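Local coordinates for protein fructose-bisphosphate aldolase (Thermus caldophilus, PDB 2FJK) that belongs to the class II fructose-bisphosphate aldolases, a TIM-barrel family, and holds 1,3-dihydroxyacetonephosphate in a pocket of its barrel, at residues E216-F221 with G226-A231; G20-N25 with T254-A259; Q31-A36 with E290-R295. One frame throughout, in Å; residues are numbered along the deposited sequence.

Contact 1 (E216-F221 with G226-A231)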
# COMPACT_ATOMS: atom_id res chain seq x y z
N GLU A 216 32.37 0.26 26.17
CA GLU A 216 31.64 1.39 26.73
C GLU A 216 30.15 1.08 26.80
O GLU A 216 29.49 1.41 27.78
CB GLU A 216 31.89 2.66 25.89
CG GLU A 216 32.32 2.41 24.45
CD GLU A 216 33.75 1.88 24.33
OE1 GLU A 216 34.68 2.55 24.84
OE2 GLU A 216 33.95 0.80 23.73
N LEU A 217 29.63 0.43 25.77
CA LEU A 217 28.22 0.06 25.73
C LEU A 217 27.94 -0.95 26.84
O LEU A 217 26.99 -0.81 27.61
CB LEU A 217 27.86 -0.55 24.36
CG LEU A 217 26.47 -1.18 24.19
CD1 LEU A 217 25.39 -0.28 24.78
CD2 LEU A 217 26.21 -1.45 22.72
N VAL A 218 28.79 -1.96 26.93
CA VAL A 218 28.65 -2.97 27.98
C VAL A 218 28.56 -2.27 29.33
O VAL A 218 27.64 -2.51 30.11
CB VAL A 218 29.86 -3.93 27.99
CG1 VAL A 218 29.74 -4.91 29.16
CG2 VAL A 218 29.94 -4.68 26.67
N GLU A 219 29.51 -1.37 29.59
CA GLU A 219 29.57 -0.63 30.85
C GLU A 219 28.38 0.31 31.06
O GLU A 219 27.94 0.54 32.19
CB GLU A 219 30.89 0.15 30.94
CG GLU A 219 32.12 -0.77 30.89
CD GLU A 219 33.44 -0.05 31.12
OE1 GLU A 219 33.58 0.60 32.18
OE2 GLU A 219 34.35 -0.15 30.26
N ARG A 220 27.87 0.86 29.97
CA ARG A 220 26.72 1.76 30.04
C ARG A 220 25.51 0.93 30.46
O ARG A 220 24.68 1.37 31.25
CB ARG A 220 26.48 2.39 28.67
CG ARG A 220 25.44 3.49 28.64
CD ARG A 220 25.29 4.00 27.21
NE ARG A 220 24.70 5.33 27.14
CZ ARG A 220 23.45 5.61 27.49
NH1 ARG A 220 22.65 4.65 27.93
NH2 ARG A 220 23.00 6.86 27.38
N PHE A 221 25.43 -0.28 29.92
CA PHE A 221 24.34 -1.20 30.21
C PHE A 221 24.39 -1.60 31.68
O PHE A 221 23.38 -1.57 32.38
CB PHE A 221 24.46 -2.43 29.31
CG PHE A 221 23.41 -3.47 29.56
CD1 PHE A 221 22.06 -3.18 29.40
CD2 PHE A 221 23.77 -4.76 29.96
CE1 PHE A 221 21.09 -4.14 29.63
CE2 PHE A 221 22.80 -5.73 30.19
CZ PHE A 221 21.46 -5.42 30.03
N GLY A 226 21.81 -3.20 34.12
CA GLY A 226 22.96 -4.05 34.38
C GLY A 226 22.94 -5.53 34.08
O GLY A 226 22.08 -6.04 33.36
N GLU A 227 23.92 -6.22 34.65
CA GLU A 227 24.10 -7.66 34.51
C GLU A 227 24.33 -8.22 33.11
O GLU A 227 23.39 -8.54 32.37
CB GLU A 227 22.95 -8.41 35.19
CG GLU A 227 23.10 -8.42 36.69
CD GLU A 227 22.33 -9.53 37.36
OE1 GLU A 227 22.37 -10.68 36.85
OE2 GLU A 227 21.68 -9.26 38.40
N ILE A 228 25.61 -8.34 32.78
CA ILE A 228 26.09 -8.88 31.52
C ILE A 228 27.51 -9.37 31.84
O ILE A 228 28.18 -8.80 32.70
CB ILE A 228 26.15 -7.80 30.42
CG1 ILE A 228 26.48 -8.45 29.07
CG2 ILE A 228 27.20 -6.74 30.76
CD1 ILE A 228 26.43 -7.51 27.89
N GLY A 229 27.96 -10.43 31.18
CA GLY A 229 29.28 -10.95 31.48
C GLY A 229 30.43 -10.31 30.74
O GLY A 229 30.42 -9.10 30.46
N GLU A 230 31.45 -11.11 30.43
CA GLU A 230 32.60 -10.62 29.70
C GLU A 230 32.21 -10.49 28.24
O GLU A 230 32.64 -11.28 27.40
CB GLU A 230 33.78 -11.58 29.82
CG GLU A 230 34.33 -11.75 31.21
CD GLU A 230 35.69 -12.42 31.19
OE1 GLU A 230 36.65 -11.79 30.67
OE2 GLU A 230 35.81 -13.56 31.69
N ALA A 231 31.36 -9.51 27.94
CA ALA A 231 30.92 -9.30 26.58
C ALA A 231 32.16 -9.11 25.72
O ALA A 231 33.09 -8.42 26.11
CB ALA A 231 30.04 -8.06 26.50

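Contact 2 (G20-N25 with T254-A259). With 13P (1,3-dihydroxyacetonephosphate), chain E.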
# COMPACT_ATOMS: atom_id res chain seq x y z
N GLY A 20 25.69 -2.59 5.51
CA GLY A 20 25.16 -3.12 6.76
C GLY A 20 23.76 -3.68 6.69
O GLY A 20 22.88 -3.12 6.04
N ALA A 21 23.56 -4.83 7.33
CA ALA A 21 22.25 -5.46 7.40
C ALA A 21 21.94 -5.30 8.88
O ALA A 21 22.77 -5.63 9.73
CB ALA A 21 22.33 -6.95 7.02
N PHE A 22 20.76 -4.77 9.18
CA PHE A 22 20.39 -4.54 10.57
C PHE A 22 19.04 -5.16 10.91
O PHE A 22 18.05 -4.95 10.20
CB PHE A 22 20.36 -3.04 10.86
CG PHE A 22 21.65 -2.34 10.52
CD1 PHE A 22 21.90 -1.93 9.21
CD2 PHE A 22 22.60 -2.09 11.50
CE1 PHE A 22 23.09 -1.28 8.88
CE2 PHE A 22 23.80 -1.44 11.18
CZ PHE A 22 24.04 -1.04 9.87
N ASN A 23 19.02 -5.91 12.00
CA ASN A 23 17.80 -6.58 12.45
C ASN A 23 16.84 -5.59 13.06
O ASN A 23 17.24 -4.68 13.77
CB ASN A 23 18.15 -7.67 13.46
CG ASN A 23 18.83 -8.84 12.81
OD1 ASN A 23 18.18 -9.74 12.27
ND2 ASN A 23 20.15 -8.82 12.83
N THR A 24 15.56 -5.79 12.76
CA THR A 24 14.50 -4.92 13.26
C THR A 24 13.38 -5.79 13.77
O THR A 24 13.15 -6.87 13.24
CB THR A 24 13.86 -4.06 12.17
OG1 THR A 24 14.87 -3.52 11.32
CG2 THR A 24 13.05 -2.95 12.80
N ASN A 25 12.65 -5.30 14.76
CA ASN A 25 11.53 -6.03 15.32
C ASN A 25 10.29 -5.15 15.50
O ASN A 25 9.21 -5.65 15.79
CB ASN A 25 11.95 -6.68 16.64
CG ASN A 25 12.72 -7.98 16.42
OD1 ASN A 25 12.12 -9.03 16.23
ND2 ASN A 25 14.05 -7.90 16.40
N THR A 254 22.86 -7.75 17.98
CA THR A 254 23.17 -7.57 19.40
C THR A 254 23.50 -6.11 19.78
O THR A 254 22.97 -5.59 20.77
CB THR A 254 24.38 -8.45 19.82
OG1 THR A 254 24.01 -9.84 19.75
CG2 THR A 254 24.83 -8.11 21.23
N ASP A 255 24.37 -5.46 19.01
CA ASP A 255 24.76 -4.09 19.31
C ASP A 255 23.54 -3.17 19.45
O ASP A 255 23.49 -2.34 20.36
CB ASP A 255 25.69 -3.52 18.23
CG ASP A 255 27.10 -4.12 18.27
OD1 ASP A 255 27.52 -4.62 19.34
OD2 ASP A 255 27.79 -4.08 17.23
N LEU A 256 22.56 -3.34 18.56
CA LEU A 256 21.35 -2.53 18.57
C LEU A 256 20.47 -2.82 19.78
O LEU A 256 19.99 -1.89 20.42
CB LEU A 256 20.54 -2.77 17.30
CG LEU A 256 21.32 -2.72 15.99
CD1 LEU A 256 20.33 -2.77 14.85
CD2 LEU A 256 22.17 -1.46 15.91
N ARG A 257 20.26 -4.10 20.07
CA ARG A 257 19.44 -4.48 21.22
C ARG A 257 20.02 -3.90 22.49
O ARG A 257 19.31 -3.32 23.29
CB ARG A 257 19.39 -6.00 21.39
CG ARG A 257 18.75 -6.78 20.27
CD ARG A 257 18.66 -8.26 20.67
NE ARG A 257 18.35 -9.12 19.55
CZ ARG A 257 18.00 -10.40 19.67
NH1 ARG A 257 17.91 -10.97 20.87
NH2 ARG A 257 17.73 -11.12 18.58
N LEU A 258 21.33 -4.08 22.67
CA LEU A 258 22.04 -3.57 23.84
C LEU A 258 21.91 -2.07 23.98
O LEU A 258 21.56 -1.56 25.05
CB LEU A 258 23.53 -3.92 23.77
CG LEU A 258 24.09 -4.92 24.77
CD1 LEU A 258 25.62 -4.85 24.71
CD2 LEU A 258 23.59 -4.61 26.18
N ALA A 259 22.19 -1.34 22.91
CA ALA A 259 22.08 0.11 22.95
C ALA A 259 20.65 0.51 23.34
O ALA A 259 20.45 1.30 24.26
CB ALA A 259 22.46 0.71 21.60
P 13P E . 24.86 -10.53 16.32
O1P 13P E . 24.17 -11.20 17.61
O2P 13P E . 26.43 -10.70 16.52
O3P 13P E . 24.50 -9.02 16.28
O1 13P E . 24.33 -11.29 15.01
C1 13P E . 24.16 -10.53 13.81
C2 13P E . 23.93 -11.55 12.72
O2 13P E . 24.72 -12.49 12.60
C3 13P E . 22.73 -11.44 11.79
O3 13P E . 22.66 -12.58 10.93

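Contact 3 (Q31-A36 with E290-R295)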
# COMPACT_ATOMS: atom_id res chain seq x y z
N GLN A 31 12.79 2.81 12.00
CA GLN A 31 13.00 4.24 11.77
C GLN A 31 14.47 4.60 11.96
O GLN A 31 15.07 5.31 11.13
CB GLN A 31 12.16 5.06 12.74
CG GLN A 31 10.68 4.80 12.64
CD GLN A 31 9.90 5.62 13.65
OE1 GLN A 31 10.13 5.53 14.85
NE2 GLN A 31 8.97 6.43 13.16
N ALA A 32 15.04 4.14 13.07
CA ALA A 32 16.44 4.42 13.39
C ALA A 32 17.36 3.94 12.27
O ALA A 32 18.24 4.68 11.81
CB ALA A 32 16.83 3.75 14.71
N ILE A 33 17.16 2.70 11.84
CA ILE A 33 17.97 2.15 10.79
C ILE A 33 17.87 2.94 9.49
O ILE A 33 18.90 3.31 8.92
CB ILE A 33 17.60 0.69 10.48
CG1 ILE A 33 17.77 -0.18 11.74
CG2 ILE A 33 18.47 0.17 9.36
CD1 ILE A 33 17.23 -1.59 11.56
N LEU A 34 16.64 3.17 9.02
CA LEU A 34 16.41 3.90 7.78
C LEU A 34 16.83 5.36 7.81
O LEU A 34 17.29 5.91 6.81
CB LEU A 34 14.93 3.81 7.37
CG LEU A 34 14.44 2.45 6.86
CD1 LEU A 34 13.00 2.57 6.40
CD2 LEU A 34 15.33 1.99 5.72
N GLU A 35 16.66 6.01 8.96
CA GLU A 35 17.06 7.41 9.08
C GLU A 35 18.57 7.47 9.01
O GLU A 35 19.14 8.35 8.34
CB GLU A 35 16.57 8.00 10.39
CG GLU A 35 15.08 8.27 10.42
CD GLU A 35 14.62 8.75 11.77
OE1 GLU A 35 15.35 9.56 12.38
OE2 GLU A 35 13.53 8.34 12.22
N ALA A 36 19.22 6.55 9.71
CA ALA A 36 20.68 6.48 9.71
C ALA A 36 21.11 6.30 8.25
O ALA A 36 22.10 6.87 7.81
CB ALA A 36 21.15 5.30 10.55
N GLU A 290 22.34 6.02 16.21
CA GLU A 290 23.74 6.40 16.30
C GLU A 290 24.64 5.18 16.11
O GLU A 290 25.71 5.28 15.51
CB GLU A 290 24.04 7.07 17.64
CG GLU A 290 23.34 8.43 17.80
CD GLU A 290 23.61 9.36 16.63
OE1 GLU A 290 24.78 9.67 16.36
OE2 GLU A 290 22.63 9.77 15.96
N VAL A 291 24.20 4.04 16.62
CA VAL A 291 24.97 2.81 16.48
C VAL A 291 25.04 2.46 15.01
O VAL A 291 26.12 2.16 14.48
CB VAL A 291 24.33 1.62 17.25
CG1 VAL A 291 24.98 0.31 16.80
CG2 VAL A 291 24.52 1.82 18.75
N VAL A 292 23.89 2.49 14.35
CA VAL A 292 23.84 2.16 12.94
C VAL A 292 24.78 3.06 12.12
O VAL A 292 25.52 2.57 11.26
CB VAL A 292 22.42 2.28 12.37
CG1 VAL A 292 22.43 2.01 10.85
CG2 VAL A 292 21.48 1.30 13.08
N LYS A 293 24.74 4.35 12.41
CA LYS A 293 25.59 5.31 11.71
C LYS A 293 27.06 4.95 11.82
O LYS A 293 27.73 4.77 10.80
CB LYS A 293 25.35 6.73 12.24
CG LYS A 293 24.06 7.36 11.72
CD LYS A 293 23.68 8.62 12.46
CE LYS A 293 24.75 9.70 12.37
NZ LYS A 293 24.42 10.86 13.24
N SER A 294 27.56 4.80 13.04
CA SER A 294 28.97 4.45 13.21
C SER A 294 29.27 3.13 12.49
O SER A 294 30.34 2.94 11.91
CB SER A 294 29.34 4.37 14.70
OG SER A 294 28.59 3.39 15.39
N ARG A 295 28.29 2.23 12.52
CA ARG A 295 28.41 0.93 11.86
C ARG A 295 28.67 1.16 10.37
O ARG A 295 29.53 0.52 9.77
CB ARG A 295 27.11 0.15 12.05
CG ARG A 295 27.28 -1.33 12.08
CD ARG A 295 28.20 -1.74 13.20
NE ARG A 295 28.32 -3.19 13.24
CZ ARG A 295 29.35 -3.84 13.76
NH1 ARG A 295 30.37 -3.19 14.29
NH2 ARG A 295 29.35 -5.16 13.73

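Contact 1 (E216-F221 with G226-A231)
V218 and F221, one turn apart on helix 215-223 in the outer layer of this TIM barrel, illustrate how a loop that follows a helix can fold back along it: the chain reverses and segment 226-231 runs past the face it has just left. The side-chain packing is largely apolar, with backbone oxygens gathered at the phenylalanine ring. V218 offers both its methyls, and with CG1 anti to the backbone N (chi1 175°) they divide the loop between them. CG1 meets I228 CG2 at 3.5 Å, the two side chains crossing at about a right angle, while V218 CG2 presses on A231 CB at 3.4 Å, tighter than an ordinary carbon contact. F221 reaches the loop with the rim of its ring. I228 CB lies in the ring plane at the edge, 3.9 Å from F221 CD2, and the carbonyl oxygen of E227 also sits near that plane, 3.6 Å from F221 CE2. The oxygen of G226 approaches obliquely, 3.3 Å from F221 CE2. At the turn itself, where G226 has a positive phi, G226 CA makes a CH···O contact of 3.2 Å with F221 O. Two polar bonds tie the loop further: G229 N donates to Y181 OH, and R222 NE to I228 O, while E227 forms a salt bridge with K273 of a second subunit. On the barrel side, L217 and F221 pack against L258 of helix 254-270, with V218 and A231 on V213 in the loop before helix 215-223.

Contact 2 (G20-N25 with T254-A259)
The hydroxyl of T254 donates a short hydrogen bond to 1,3-dihydroxyacetonephosphate, T254 OG1 standing 2.5 Å from O1P. A second donor of the same residue takes a different phosphate oxygen: the backbone N of T254 bonds to O3P at 2.7 Å, with an N-H···O angle of 149°. The first torsion explains this pairing: OG1 lies beside the backbone N (chi1 -67°), so both donors face the same phosphate. Because T254 begins helix 254-270, the positive end of the helix probably adds to the attraction; K182, S211, G179 and D253 N bind the ligand as well. N23 approaches its other end, where ND2 is 3.8 Å from C3. Between strand and helix, L256 makes the close contacts. Its CD1 rests 3.8 Å from N23 O and 4.0 Å from F22 CB, near the plane of the F22 ring at its edge, and the side chains of F22 and L256 cross at about a right angle. D255 turns elsewhere, its carboxylate receiving the backbone N-H groups of A212 and V213. A phosphate held at the N terminus of a helix that follows a central parallel strand, here strand 247-252, is a familiar feature of phosphate-binding TIM barrels.

Contact 3 (Q31-A36 with E290-R295)
K293, whose CG rests 3.8 Å from A36 CB, carries its ammonium to the flat carboxylate of E290 one turn back, with NZ 3.4 Å from both OE1 and OE2, a salt bridge whose hydrogen bonds are weak. A bend at chi3 turns the lysine's end away from helix 27-38, leaving CG to pack. A second planar group, the V291 carbonyl, accepts both the backbone N of R295 and S294 OG, the latter at 2.9 Å, with a C=O···O angle of 120° and the donor tilted 28° from the carbonyl plane. Here two outer-layer helices of the barrel lie side by side, one following strand 19-23 and the other near the C terminus; locally their axes approach to 8.6 Å and cross at -39°. V292 contributes the most buried surface. With CG1 anti to the backbone N, that methyl meets A36 CB at 3.5 Å, while V292 CG2 lies 4.2 Å from I33 CG1. A36 CB is thus bracketed by V292 and K293, whereas I33 runs on towards V44 and L46 of strand 44-47. At the polar margin E35 pairs with K289 and Q31 OE1 accepts from R285, while R295 NE bonds to T252 OG1.

Overall arrangement
From the N terminus, the chain lays down strand 19-23 and then helix 27-38, which supply the early segments of contacts 2 and 3. Both await partners more than 200 residues later. Contact 1 closes a short local loop on the way, lying within the spans of the other two. Helix 254-270 then completes contact 2 and helix 277-299 completes contact 3, so these two long closures cross. Together they join strand 19-23 and helix 27-38 to the chain's last two long helices. Contacts 2 and 3 touch through F22, T24, I33, L256, V291 and V292, their centres about 9 Å apart; contact 1 packs on contact 2 through L217 and F221 but does not touch contact 3.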